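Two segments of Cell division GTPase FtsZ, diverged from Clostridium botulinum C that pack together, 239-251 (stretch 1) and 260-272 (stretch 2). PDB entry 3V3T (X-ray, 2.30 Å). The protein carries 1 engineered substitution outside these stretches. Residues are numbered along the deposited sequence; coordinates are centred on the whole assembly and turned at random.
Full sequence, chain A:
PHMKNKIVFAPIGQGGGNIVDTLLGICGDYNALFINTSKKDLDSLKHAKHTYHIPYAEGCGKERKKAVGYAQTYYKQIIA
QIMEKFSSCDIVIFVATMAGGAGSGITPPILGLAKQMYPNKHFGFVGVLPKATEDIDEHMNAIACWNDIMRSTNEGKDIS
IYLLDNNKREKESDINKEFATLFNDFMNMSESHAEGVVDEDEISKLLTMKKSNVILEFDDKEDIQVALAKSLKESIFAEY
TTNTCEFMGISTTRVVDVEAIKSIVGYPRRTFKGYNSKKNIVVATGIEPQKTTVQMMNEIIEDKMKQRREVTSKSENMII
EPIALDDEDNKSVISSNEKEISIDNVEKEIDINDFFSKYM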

# COMPACT_ATOMS: atom_id res chain seq x y z
N GLU A 239 -1.43 -12.48 -0.06
CA GLU A 239 -2.62 -13.32 -0.14
C GLU A 239 -3.57 -13.16 1.05
O GLU A 239 -3.15 -13.16 2.20
CB GLU A 239 -2.20 -14.78 -0.27
CG GLU A 239 -3.38 -15.74 -0.25
CD GLU A 239 -2.93 -17.18 -0.42
OE1 GLU A 239 -1.71 -17.44 -0.34
OE2 GLU A 239 -3.80 -18.05 -0.63
N TYR A 240 -4.87 -13.08 0.76
CA TYR A 240 -5.88 -13.06 1.82
C TYR A 240 -6.75 -14.31 1.76
O TYR A 240 -7.04 -14.82 0.69
CB TYR A 240 -6.73 -11.79 1.76
CG TYR A 240 -7.53 -11.59 0.48
CD1 TYR A 240 -8.84 -12.05 0.37
CD2 TYR A 240 -6.98 -10.90 -0.61
CE1 TYR A 240 -9.58 -11.85 -0.78
CE2 TYR A 240 -7.71 -10.70 -1.77
CZ TYR A 240 -9.01 -11.17 -1.85
OH TYR A 240 -9.74 -10.96 -3.00
N THR A 241 -7.17 -14.80 2.93
CA THR A 241 -7.89 -16.07 3.01
C THR A 241 -9.38 -15.91 3.30
O THR A 241 -10.13 -16.88 3.25
CB THR A 241 -7.27 -17.02 4.07
OG1 THR A 241 -6.95 -16.27 5.25
CG2 THR A 241 -6.00 -17.67 3.53
N THR A 242 -9.80 -14.69 3.61
CA THR A 242 -11.22 -14.44 3.87
C THR A 242 -11.98 -14.28 2.56
O THR A 242 -11.37 -14.25 1.48
CB THR A 242 -11.43 -13.20 4.75
OG1 THR A 242 -10.73 -12.09 4.18
CG2 THR A 242 -10.91 -13.45 6.14
N ASN A 243 -13.30 -14.17 2.65
CA ASN A 243 -14.17 -14.09 1.48
C ASN A 243 -15.12 -12.89 1.47
O ASN A 243 -16.09 -12.86 0.70
CB ASN A 243 -14.98 -15.37 1.34
CG ASN A 243 -14.33 -16.36 0.39
OD1 ASN A 243 -14.72 -16.46 -0.78
ND2 ASN A 243 -13.33 -17.08 0.88
N THR A 244 -14.86 -11.92 2.33
CA THR A 244 -15.70 -10.72 2.37
C THR A 244 -14.84 -9.49 2.27
O THR A 244 -13.70 -9.47 2.74
CB THR A 244 -16.51 -10.63 3.67
OG1 THR A 244 -15.62 -10.46 4.77
CG2 THR A 244 -17.35 -11.87 3.87
N CYS A 245 -15.38 -8.46 1.64
CA CYS A 245 -14.79 -7.14 1.73
C CYS A 245 -15.89 -6.14 2.04
O CYS A 245 -17.05 -6.51 2.19
CB CYS A 245 -14.03 -6.75 0.46
SG CYS A 245 -15.04 -6.74 -1.01
N GLU A 246 -15.52 -4.87 2.15
CA GLU A 246 -16.48 -3.86 2.55
C GLU A 246 -17.05 -3.15 1.31
O GLU A 246 -18.21 -3.32 0.97
CB GLU A 246 -15.81 -2.88 3.52
CG GLU A 246 -16.61 -2.60 4.79
CD GLU A 246 -17.02 -3.86 5.55
OE1 GLU A 246 -16.26 -4.85 5.54
OE2 GLU A 246 -18.11 -3.86 6.15
N PHE A 247 -16.22 -2.34 0.64
CA PHE A 247 -16.64 -1.71 -0.61
C PHE A 247 -15.81 -2.29 -1.75
O PHE A 247 -14.60 -2.48 -1.61
CB PHE A 247 -16.42 -0.21 -0.58
CG PHE A 247 -17.23 0.52 0.45
CD1 PHE A 247 -18.32 -0.08 1.04
CD2 PHE A 247 -16.89 1.81 0.82
CE1 PHE A 247 -19.08 0.60 1.99
CE2 PHE A 247 -17.63 2.49 1.76
CZ PHE A 247 -18.73 1.89 2.34
N MET A 248 -16.47 -2.57 -2.87
CA MET A 248 -15.78 -3.04 -4.06
C MET A 248 -15.99 -2.08 -5.22
O MET A 248 -17.10 -1.59 -5.43
CB MET A 248 -16.28 -4.43 -4.43
CG MET A 248 -15.64 -5.02 -5.65
SD MET A 248 -16.24 -6.69 -5.99
CE MET A 248 -15.48 -7.60 -4.66
N GLY A 249 -14.92 -1.78 -5.94
CA GLY A 249 -15.02 -0.95 -7.13
C GLY A 249 -14.72 -1.76 -8.37
O GLY A 249 -13.75 -2.51 -8.41
N ILE A 250 -15.57 -1.62 -9.38
CA ILE A 250 -15.44 -2.41 -10.60
C ILE A 250 -15.50 -1.50 -11.82
O ILE A 250 -16.52 -0.85 -12.05
CB ILE A 250 -16.56 -3.46 -10.70
CG1 ILE A 250 -16.45 -4.47 -9.55
CG2 ILE A 250 -16.51 -4.20 -12.04
CD1 ILE A 250 -17.66 -5.36 -9.43
N SER A 251 -14.42 -1.45 -12.59
CA SER A 251 -14.44 -0.73 -13.86
C SER A 251 -13.92 -1.62 -15.00
O SER A 251 -12.77 -2.07 -14.98
CB SER A 251 -13.62 0.56 -13.77
OG SER A 251 -13.62 1.24 -15.02
N ALA A 260 -20.21 -12.97 -10.56
CA ALA A 260 -19.08 -13.88 -10.75
C ALA A 260 -17.77 -13.28 -10.22
O ALA A 260 -16.88 -14.01 -9.80
CB ALA A 260 -18.94 -14.26 -12.22
N ILE A 261 -17.65 -11.96 -10.25
CA ILE A 261 -16.46 -11.31 -9.73
C ILE A 261 -16.44 -11.44 -8.22
O ILE A 261 -15.42 -11.75 -7.63
CB ILE A 261 -16.41 -9.81 -10.10
CG1 ILE A 261 -16.24 -9.63 -11.61
CG2 ILE A 261 -15.29 -9.08 -9.32
CD1 ILE A 261 -16.26 -8.20 -12.07
N LYS A 262 -17.59 -11.19 -7.60
CA LYS A 262 -17.73 -11.32 -6.16
C LYS A 262 -17.44 -12.76 -5.75
O LYS A 262 -16.89 -13.04 -4.69
CB LYS A 262 -19.14 -10.92 -5.73
CG LYS A 262 -19.46 -9.44 -5.93
CD LYS A 262 -20.92 -9.14 -5.65
CE LYS A 262 -21.22 -7.66 -5.87
NZ LYS A 262 -22.67 -7.32 -5.74
N SER A 263 -17.80 -13.68 -6.64
CA SER A 263 -17.59 -15.09 -6.38
C SER A 263 -16.11 -15.41 -6.20
O SER A 263 -15.72 -16.22 -5.36
CB SER A 263 -18.20 -15.93 -7.51
OG SER A 263 -17.89 -17.30 -7.35
N ILE A 264 -15.27 -14.75 -6.99
CA ILE A 264 -13.85 -15.04 -6.93
C ILE A 264 -13.12 -14.11 -5.95
O ILE A 264 -12.20 -14.54 -5.25
CB ILE A 264 -13.19 -14.93 -8.30
CG1 ILE A 264 -13.82 -15.93 -9.28
CG2 ILE A 264 -11.70 -15.22 -8.20
CD1 ILE A 264 -13.41 -17.35 -8.99
N VAL A 265 -13.54 -12.86 -5.89
CA VAL A 265 -12.76 -11.86 -5.16
C VAL A 265 -13.16 -11.69 -3.70
O VAL A 265 -12.33 -11.41 -2.85
CB VAL A 265 -12.81 -10.48 -5.85
CG1 VAL A 265 -12.05 -9.45 -5.02
CG2 VAL A 265 -12.20 -10.59 -7.23
N GLY A 266 -14.44 -11.85 -3.41
CA GLY A 266 -14.96 -11.56 -2.09
C GLY A 266 -16.31 -10.88 -2.21
O GLY A 266 -16.59 -10.21 -3.20
N TYR A 267 -17.16 -11.08 -1.21
CA TYR A 267 -18.50 -10.51 -1.24
C TYR A 267 -18.53 -9.17 -0.49
O TYR A 267 -18.26 -9.12 0.71
CB TYR A 267 -19.50 -11.52 -0.67
CG TYR A 267 -19.71 -12.68 -1.62
CD1 TYR A 267 -20.68 -12.62 -2.61
CD2 TYR A 267 -18.92 -13.81 -1.54
CE1 TYR A 267 -20.85 -13.67 -3.50
CE2 TYR A 267 -19.09 -14.87 -2.43
CZ TYR A 267 -20.06 -14.79 -3.40
OH TYR A 267 -20.22 -15.83 -4.29
N PRO A 268 -18.80 -8.08 -1.20
CA PRO A 268 -18.80 -6.75 -0.58
C PRO A 268 -20.17 -6.42 -0.00
O PRO A 268 -21.13 -7.09 -0.36
CB PRO A 268 -18.50 -5.83 -1.76
CG PRO A 268 -19.21 -6.53 -2.91
CD PRO A 268 -19.11 -8.02 -2.64
N ARG A 269 -20.26 -5.44 0.88
CA ARG A 269 -21.57 -5.00 1.34
C ARG A 269 -22.04 -3.85 0.46
O ARG A 269 -23.20 -3.46 0.49
CB ARG A 269 -21.57 -4.62 2.83
CG ARG A 269 -20.69 -3.46 3.17
CD ARG A 269 -20.82 -3.12 4.63
NE ARG A 269 -21.39 -1.80 4.83
CZ ARG A 269 -20.68 -0.70 5.05
NH1 ARG A 269 -19.35 -0.76 5.13
NH2 ARG A 269 -21.30 0.47 5.20
N ARG A 270 -21.13 -3.33 -0.35
CA ARG A 270 -21.47 -2.27 -1.28
C ARG A 270 -20.55 -2.24 -2.49
O ARG A 270 -19.32 -2.35 -2.36
CB ARG A 270 -21.41 -0.92 -0.60
CG ARG A 270 -21.69 0.21 -1.54
CD ARG A 270 -22.53 1.24 -0.87
NE ARG A 270 -21.88 1.74 0.34
CZ ARG A 270 -22.52 2.46 1.26
NH1 ARG A 270 -23.81 2.74 1.10
NH2 ARG A 270 -21.88 2.90 2.34
N THR A 271 -21.14 -2.06 -3.66
CA THR A 271 -20.39 -2.04 -4.91
C THR A 271 -20.62 -0.74 -5.68
O THR A 271 -21.75 -0.25 -5.74
CB THR A 271 -20.80 -3.22 -5.81
OG1 THR A 271 -20.56 -4.45 -5.12
CG2 THR A 271 -19.99 -3.21 -7.09
N PHE A 272 -19.56 -0.20 -6.26
CA PHE A 272 -19.66 0.88 -7.23
C PHE A 272 -19.17 0.31 -8.55
O PHE A 272 -18.03 -0.15 -8.63
CB PHE A 272 -18.78 2.09 -6.85
CG PHE A 272 -18.79 2.42 -5.38
CD1 PHE A 272 -19.94 2.86 -4.76
CD2 PHE A 272 -17.64 2.30 -4.63
CE1 PHE A 272 -19.94 3.16 -3.42
CE2 PHE A 272 -17.64 2.60 -3.28
CZ PHE A 272 -18.79 3.03 -2.68

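When two neighbouring parallel strands follow one another in the chain, the connection between them must return the chain to the starting end, and the return is often a helix lying across one face of the sheet. The segments 239-251 and 260-272 of this diverged FtsZ illustrate the consequence: side chains on one face of the strand meet the helix, while on the other face Phe-247 and Phe-272 meet each other. Together the two stretches bury 999 Å², and the contact is best read through Met-248, Phe-247 and Phe-272, the three residues that cover the most surface.

The backbone ladder comes first. Strands 247-251 and 270-272 run parallel, their directions 23° apart, and hydrogen bonds alternate in the usual parallel fashion. Met-248 N donates to Arg-270 O (2.9 Å), Met-248 O accepts from Phe-272 N (2.9 Å), and Ile-250 N reaches Phe-272 O (3.0 Å). One residue of the first strand thus grips the residues before and after its own partner, Thr-271. Upstream, the pattern is looser. Glu-246 O receives both Arg-269 N (3.0 Å) and Arg-270 N (3.2 Å), whereas Thr-244 and Tyr-267 form a single bridge, held by Tyr-267 N to Asn-243 O (2.8 Å) and Cys-245 N to Tyr-267 O (3.1 Å).

Met-248 covers the most surface, and its extended side chain, with chi1 and chi2 both t, reaches the helix. Its SD lies 4.2 Å from Ile-261 CG2, and its CE is 3.9 Å from Val-265 CG1 and 3.2 Å from Gly-266 O; nearer the backbone, Met-248 CB meets Pro-268 CB at 3.7 Å. Ile-250 extends the same apolar layer, its CG2 4.0 Å from Ile-261 CD1.

The helix ends beside this layer. Gly-266, the first residue to leave helical geometry, has a phi of 140°, and at its backbone angles a CB would jam against the preceding carbonyl oxygen. A CB would also point toward the first stretch, about 3.6 Å from Asn-243 O. Gly-266 CA lies 3.3 Å from Asn-243 O in a CA-H...O contact. Just before it, Val-265 O accepts a short hydrogen bond from Tyr-240 OH (2.6 Å), which ties the loop to the end of the helix.

On the other face of the sheet, Phe-247 and Phe-272 form an offset edge-to-face pair, with centroids 5.7 Å apart and planes at 69°. The edge of Phe-272 is directed at the face of Phe-247, so that weakly positive ring hydrogens meet pi electron density. Gly-249, the bridge partner of Phe-272, adds no side chain to this face. The Phe-247 ring also meets arginines: Phe-247 CE1 lies over one face of the Arg-269 guanidinium, 3.4 Å from Arg-269 NH1, while Phe-247 CZ lies 3.3 Å from Arg-270 NH2. Arg-269 NH1 also makes a salt bridge to Glu-246 OE2, although at 3.5 Å its hydrogen bond is weak.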